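PDB 1QV9: F420-dependent methylenetetrahydromethanopterin dehydrogenase from Methanopyrus kandleri, which catalyses the reversible, coenzyme F420-dependent reduction of methenyl-tetrahydromethanopterin to methylene-tetrahydromethanopterin, a one-carbon step of methanogenesis from carbon dioxide. Local coordinates for residues V147-V153 / A203-L207; N13-S17 / V119-A123. All coordinates share one frame; numbering follows the deposited sequence.

Contact 1: residues V147-V153 / A203-L207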
ATOM      1  N   VAL A 147       2.798 -17.453   0.252  1.00 11.84           N
ATOM      2  CA  VAL A 147       3.695 -17.572   1.396  1.00 11.76           C
ATOM      3  C   VAL A 147       4.697 -18.707   1.205  1.00 10.01           C
ATOM      4  O   VAL A 147       5.909 -18.496   1.349  1.00 13.84           O
ATOM      5  CB  VAL A 147       2.867 -17.822   2.687  1.00 12.08           C
ATOM      6  CG1 VAL A 147       3.815 -18.222   3.876  1.00 14.26           C
ATOM      7  CG2 VAL A 147       2.072 -16.577   3.029  1.00 15.03           C
ATOM      8  N   LEU A 148       4.211 -19.896   0.878  1.00 11.34           N
ATOM      9  CA  LEU A 148       5.123 -21.046   0.751  1.00 12.64           C
ATOM     10  C   LEU A 148       6.135 -20.872  -0.383  1.00 13.17           C
ATOM     11  O   LEU A 148       7.283 -21.348  -0.287  1.00 14.45           O
ATOM     12  CB  LEU A 148       4.319 -22.348   0.589  1.00 14.19           C
ATOM     13  CG  LEU A 148       3.388 -22.616   1.783  1.00 14.52           C
ATOM     14  CD1 LEU A 148       2.636 -23.891   1.544  1.00 17.15           C
ATOM     15  CD2 LEU A 148       4.217 -22.758   3.077  1.00 19.06           C
ATOM     16  N   ALA A 149       5.743 -20.167  -1.432  1.00 14.14           N
ATOM     17  CA  ALA A 149       6.655 -19.968  -2.560  1.00 14.04           C
ATOM     18  C   ALA A 149       7.655 -18.869  -2.277  1.00 12.39           C
ATOM     19  O   ALA A 149       8.867 -19.119  -2.292  1.00 14.62           O
ATOM     20  CB  ALA A 149       5.834 -19.640  -3.828  1.00 14.08           C
ATOM     21  N   ALA A 150       7.184 -17.658  -1.995  1.00 12.79           N
ATOM     22  CA  ALA A 150       8.076 -16.519  -1.804  1.00 11.59           C
ATOM     23  C   ALA A 150       8.990 -16.579  -0.587  1.00 13.58           C
ATOM     24  O   ALA A 150      10.000 -15.891  -0.548  1.00 16.79           O
ATOM     25  CB  ALA A 150       7.266 -15.199  -1.853  1.00 14.33           C
ATOM     26  N   THR A 151       8.629 -17.376   0.422  1.00 13.47           N
ATOM     27  CA  THR A 151       9.526 -17.496   1.594  1.00 13.42           C
ATOM     28  C   THR A 151      10.622 -18.518   1.312  1.00 15.30           C
ATOM     29  O   THR A 151      11.613 -18.586   2.065  1.00 16.89           O
ATOM     30  CB  THR A 151       8.762 -17.963   2.845  1.00 13.76           C
ATOM     31  OG1 THR A 151       8.192 -19.247   2.584  1.00 14.98           O
ATOM     32  CG2 THR A 151       7.703 -16.903   3.242  1.00 15.33           C
ATOM     33  N   GLY A 152      10.456 -19.298   0.244  1.00 14.41           N
ATOM     34  CA  GLY A 152      11.452 -20.309  -0.078  1.00 16.01           C
ATOM     35  C   GLY A 152      11.129 -21.701   0.422  1.00 18.79           C
ATOM     36  O   GLY A 152      11.902 -22.640   0.187  1.00 17.41           O
ATOM     37  N   VAL A 153       9.983 -21.881   1.094  1.00 14.53           N
ATOM     38  CA  VAL A 153       9.634 -23.208   1.573  1.00 15.20           C
ATOM     39  C   VAL A 153       9.516 -24.218   0.421  1.00 16.05           C
ATOM     40  O   VAL A 153       9.941 -25.366   0.560  1.00 15.53           O
ATOM     41  CB  VAL A 153       8.293 -23.192   2.379  1.00 15.58           C
ATOM     42  CG1 VAL A 153       7.766 -24.622   2.607  1.00 16.73           C
ATOM     43  CG2 VAL A 153       8.530 -22.469   3.700  1.00 17.69           C
ATOM     44  N   ALA A 203      10.365 -12.911   5.614  1.00 12.34           N
ATOM     45  CA  ALA A 203       9.918 -14.261   5.250  1.00 11.37           C
ATOM     46  C   ALA A 203       9.702 -15.119   6.512  1.00 14.04           C
ATOM     47  O   ALA A 203       8.756 -15.860   6.590  1.00 14.15           O
ATOM     48  CB  ALA A 203      10.950 -14.919   4.297  1.00 13.83           C
HETATM   49  N   MSE A 204      10.586 -14.959   7.501  1.00 14.55           N
HETATM   50  CA  MSE A 204      10.433 -15.686   8.755  1.00 15.29           C
HETATM   51  C   MSE A 204       9.169 -15.217   9.453  1.00 13.06           C
HETATM   52  O   MSE A 204       8.410 -16.051   9.936  1.00 14.76           O
HETATM   53  CB  MSE A 204      11.651 -15.457   9.651  1.00 16.44           C
HETATM   54  CG  MSE A 204      12.888 -16.127   9.037  1.00 12.85           C
HETATM   55 SE   MSE A 204      14.525 -15.647  10.034  1.00 19.55          SE
HETATM   56  CE  MSE A 204      13.896 -16.053  11.762  1.00 17.76           C
ATOM     57  N   ALA A 205       8.939 -13.904   9.513  1.00 13.03           N
ATOM     58  CA  ALA A 205       7.699 -13.398  10.117  1.00 12.07           C
ATOM     59  C   ALA A 205       6.490 -13.994   9.370  1.00 13.45           C
ATOM     60  O   ALA A 205       5.483 -14.346   9.966  1.00 15.18           O
ATOM     61  CB  ALA A 205       7.632 -11.886  10.047  1.00 14.43           C
ATOM     62  N   ALA A 206       6.541 -14.066   8.040  1.00 12.30           N
ATOM     63  CA  ALA A 206       5.430 -14.652   7.339  1.00 11.44           C
ATOM     64  C   ALA A 206       5.162 -16.119   7.721  1.00 11.46           C
ATOM     65  O   ALA A 206       4.021 -16.516   7.837  1.00 13.34           O
ATOM     66  CB  ALA A 206       5.667 -14.537   5.782  1.00 14.20           C
ATOM     67  N   LEU A 207       6.203 -16.920   7.886  1.00 12.24           N
ATOM     68  CA  LEU A 207       6.035 -18.324   8.197  1.00 11.56           C
ATOM     69  C   LEU A 207       5.566 -18.467   9.640  1.00 12.33           C
ATOM     70  O   LEU A 207       4.808 -19.394   9.919  1.00 16.72           O
ATOM     71  CB  LEU A 207       7.339 -19.122   8.028  1.00 16.33           C
ATOM     72  CG  LEU A 207       7.843 -19.227   6.588  1.00 14.58           C
ATOM     73  CD1 LEU A 207       8.968 -20.281   6.546  1.00 16.94           C
ATOM     74  CD2 LEU A 207       6.700 -19.724   5.659  1.00 14.87           C
TER

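Contact 2: residues N13-S17 / V119-A123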
ATOM      1  N   ASN A  13      -6.678 -31.314   1.125  1.00 18.92           N
ATOM      2  CA  ASN A  13      -5.817 -30.327   0.460  1.00 19.66           C
ATOM      3  C   ASN A  13      -4.918 -29.581   1.414  1.00 18.36           C
ATOM      4  O   ASN A  13      -5.335 -29.131   2.483  1.00 20.47           O
ATOM      5  CB  ASN A  13      -6.648 -29.320  -0.327  1.00 20.40           C
ATOM      6  CG  ASN A  13      -5.782 -28.413  -1.211  1.00 22.89           C
ATOM      7  OD1 ASN A  13      -4.983 -28.894  -2.049  1.00 23.63           O
ATOM      8  ND2 ASN A  13      -5.911 -27.105  -1.007  1.00 24.35           N
ATOM      9  N   LEU A  14      -3.673 -29.462   0.997  1.00 18.59           N
ATOM     10  CA  LEU A  14      -2.650 -28.746   1.719  1.00 19.05           C
ATOM     11  C   LEU A  14      -1.983 -27.920   0.620  1.00 18.49           C
ATOM     12  O   LEU A  14      -1.971 -28.323  -0.551  1.00 18.19           O
ATOM     13  CB  LEU A  14      -1.632 -29.762   2.296  1.00 25.00           C
ATOM     14  CG  LEU A  14      -1.156 -29.732   3.743  1.00 30.91           C
ATOM     15  CD1 LEU A  14      -2.301 -29.476   4.698  1.00 25.55           C
ATOM     16  CD2 LEU A  14      -0.455 -31.052   4.034  1.00 30.83           C
ATOM     17  N   GLY A  15      -1.456 -26.755   0.978  1.00 16.95           N
ATOM     18  CA  GLY A  15      -0.779 -25.977  -0.028  1.00 16.46           C
ATOM     19  C   GLY A  15       0.379 -26.744  -0.640  1.00 17.95           C
ATOM     20  O   GLY A  15       0.609 -26.695  -1.842  1.00 18.10           O
ATOM     21  N   THR A  16       1.126 -27.488   0.169  1.00 16.66           N
ATOM     22  CA  THR A  16       2.273 -28.189  -0.393  1.00 17.91           C
ATOM     23  C   THR A  16       1.850 -29.348  -1.290  1.00 17.62           C
ATOM     24  O   THR A  16       2.509 -29.630  -2.288  1.00 20.95           O
ATOM     25  CB  THR A  16       3.212 -28.683   0.749  1.00 17.18           C
ATOM     26  OG1 THR A  16       3.567 -27.550   1.551  1.00 18.37           O
ATOM     27  CG2 THR A  16       4.519 -29.311   0.174  1.00 21.63           C
ATOM     28  N   SER A  17       0.742 -30.007  -0.961  1.00 17.32           N
ATOM     29  CA  SER A  17       0.334 -31.132  -1.797  1.00 19.53           C
ATOM     30  C   SER A  17      -0.209 -30.646  -3.143  1.00 20.38           C
ATOM     31  O   SER A  17      -0.110 -31.356  -4.142  1.00 20.57           O
ATOM     32  CB  SER A  17      -0.630 -32.056  -1.046  1.00 21.63           C
ATOM     33  OG  SER A  17      -1.825 -31.402  -0.677  1.00 26.70           O
ATOM     34  N   VAL A 119       5.195 -29.686   6.875  1.00 15.64           N
ATOM     35  CA  VAL A 119       5.298 -28.254   6.704  1.00 15.47           C
ATOM     36  C   VAL A 119       4.413 -27.558   7.730  1.00 15.01           C
ATOM     37  O   VAL A 119       3.178 -27.470   7.563  1.00 15.97           O
ATOM     38  CB  VAL A 119       4.880 -27.894   5.247  1.00 15.89           C
ATOM     39  CG1 VAL A 119       5.072 -26.407   4.978  1.00 15.82           C
ATOM     40  CG2 VAL A 119       5.750 -28.705   4.285  1.00 16.64           C
ATOM     41  N   LYS A 120       5.033 -27.052   8.798  1.00 15.42           N
ATOM     42  CA  LYS A 120       4.232 -26.427   9.856  1.00 18.12           C
ATOM     43  C   LYS A 120       3.451 -25.188   9.410  1.00 15.34           C
ATOM     44  O   LYS A 120       2.338 -24.954   9.839  1.00 18.24           O
ATOM     45  CB  LYS A 120       5.101 -26.145  11.107  1.00 19.00           C
ATOM     46  CG  LYS A 120       5.768 -27.414  11.603  1.00 24.07           C
ATOM     47  CD  LYS A 120       6.533 -27.241  12.931  1.00 24.37           C
ATOM     48  CE  LYS A 120       5.560 -27.258  14.093  1.00 28.08           C
ATOM     49  NZ  LYS A 120       6.269 -27.144  15.407  1.00 29.44           N
ATOM     50  N   PRO A 121       4.026 -24.379   8.507  1.00 15.59           N
ATOM     51  CA  PRO A 121       3.223 -23.214   8.105  1.00 16.52           C
ATOM     52  C   PRO A 121       2.053 -23.518   7.133  1.00 14.96           C
ATOM     53  O   PRO A 121       1.293 -22.593   6.787  1.00 17.27           O
ATOM     54  CB  PRO A 121       4.223 -22.256   7.459  1.00 17.75           C
ATOM     55  CG  PRO A 121       5.529 -23.007   7.359  1.00 23.23           C
ATOM     56  CD  PRO A 121       5.467 -24.194   8.266  1.00 15.97           C
ATOM     57  N   ASP A 122       1.904 -24.777   6.714  1.00 15.67           N
ATOM     58  CA  ASP A 122       0.820 -25.166   5.784  1.00 16.15           C
ATOM     59  C   ASP A 122      -0.395 -25.377   6.658  1.00 16.10           C
ATOM     60  O   ASP A 122      -0.820 -26.511   6.920  1.00 20.40           O
ATOM     61  CB  ASP A 122       1.212 -26.467   5.078  1.00 18.39           C
ATOM     62  CG  ASP A 122       0.565 -26.623   3.729  1.00 19.56           C
ATOM     63  OD1 ASP A 122      -0.605 -26.198   3.594  1.00 20.03           O
ATOM     64  OD2 ASP A 122       1.210 -27.202   2.810  1.00 17.61           O
ATOM     65  N   ALA A 123      -0.972 -24.260   7.062  1.00 17.33           N
ATOM     66  CA  ALA A 123      -2.058 -24.241   8.039  1.00 15.16           C
ATOM     67  C   ALA A 123      -3.468 -24.570   7.596  1.00 17.35           C
ATOM     68  O   ALA A 123      -3.904 -24.186   6.527  1.00 17.25           O
ATOM     69  CB  ALA A 123      -2.062 -22.855   8.694  1.00 17.74           C
TER

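Contact 1: residues V147-V153 / A203-L207
Leu207 reaches out of helix 197-223 with both methyl groups against segment 147-153, and Thr151 takes the central part of that approach. CD2 of Leu207 lies 3.5 Å from Thr151 OG1 and 3.7 Å from Val147 CG1, so one methyl touches residues a helical turn apart. The other methyl, CD1, meets the next helix, 3.6 Å from Val153 CG2. The side chains of Val147 and Leu207 run past each other in opposite directions.

Thr151 turns its two branches to different tasks. With chi1 at 61°, OG1 sits between its own backbone N and carbonyl carbon and bonds back to Val147 O at 2.7 Å, the donor tilted 26° from the carbonyl plane. Thr151 N bonds to the same oxygen from its other face, so this carbonyl is gripped twice and the hydroxyl's donated bond stays within its own segment. No hydrogen bond crosses between the segments.

This is the junction between two consecutive helices, 134-150 and 153-169: Gly152 follows the first with a positive phi of 97° and is N-cap of the second, a backbone shape at which a CB would press on the preceding carbonyl oxygen. Helix 197-223 packs against the bend.

The methyl branch of Thr151, CG2, rests among small residues, 3.9 Å from Ala203 CB and 4.0 Å from Ala206 CB. These alanines let the backbones come near, with Thr151 and Ala203 CA atoms 4.9 Å apart. Leu247 of helix 227-257 touches Ala206 as well.

Contact 2: residues N13-S17 / V119-A123
Asp122 extends its carboxylate to the start of helix 15-19, where Gly15 and Thr16 offer their backbone N-H groups. From CB, which leads toward segment 13-17, the chain continues to CG anti to the backbone N (chi1 -153°), and this carries the carboxylate to the helix end. CG, the carboxylate carbon, lies 3.6 Å from Leu14 CG, so the leucine side chain packs against the acid group. Beyond it the two oxygens divide the donors. OD1 accepts from Gly15 N at 2.8 Å through its syn lone pair. OD2 accepts from Thr16 N at 2.7 Å, also through its syn lone pair, with an N-H...O angle of 152°. The Thr16 hydroxyl gives OD2 a second bond: OG1 donates from 2.7 Å on the anti side, 20° out of the carboxylate plane.

Three donors thus hold the group and fix its rotation, and the partial positive charge of the helix N-terminus would be expected to stabilise the carboxylate as an anion. An asparagine at Asp122 would probably leave one of the Gly15 or Thr16 donors without its mate, because an amide has one acceptor oxygen.

Val119 CG2 packs on Thr16 OG1 at 3.7 Å, while Leu144 and Leu148 of helix 134-150 touch Asp122. A type I turn from Val119, the last residue of strand 115-119, to Asp122 is closed by the bond from Asp122 N to Val119 O. Helix 15-19 follows strand 4-10, which two other strands separate from 115-119. The result is a carboxylate bound at a helix N-terminus, at the C-terminal edge of the parallel alpha/beta sheet, where the loops after strands 4-10 and 115-119 come together.

In the fold
Both contacts are buried in the core, yet they join different elements. Contact 1 sets the bend between helices 134-150 and 153-169 against helix 197-223 in the helical part of the chain; contact 2 binds a loop after strand 115-119 to helix 15-19 of the alpha/beta domain. Methyl packing without crossing hydrogen bonds characterises the first, whereas a carboxylate and three donors dominate the second. Their centres are about 12 Å apart, and they touch directly: Leu207 O lies 3.8 Å from Pro121 CB, and Val153 CG1 packs on Val119 CG1. Contact 1 also approaches subunit interfaces, with Ala205 on Met240 of a second subunit and Ala149 on Ala138 of a third.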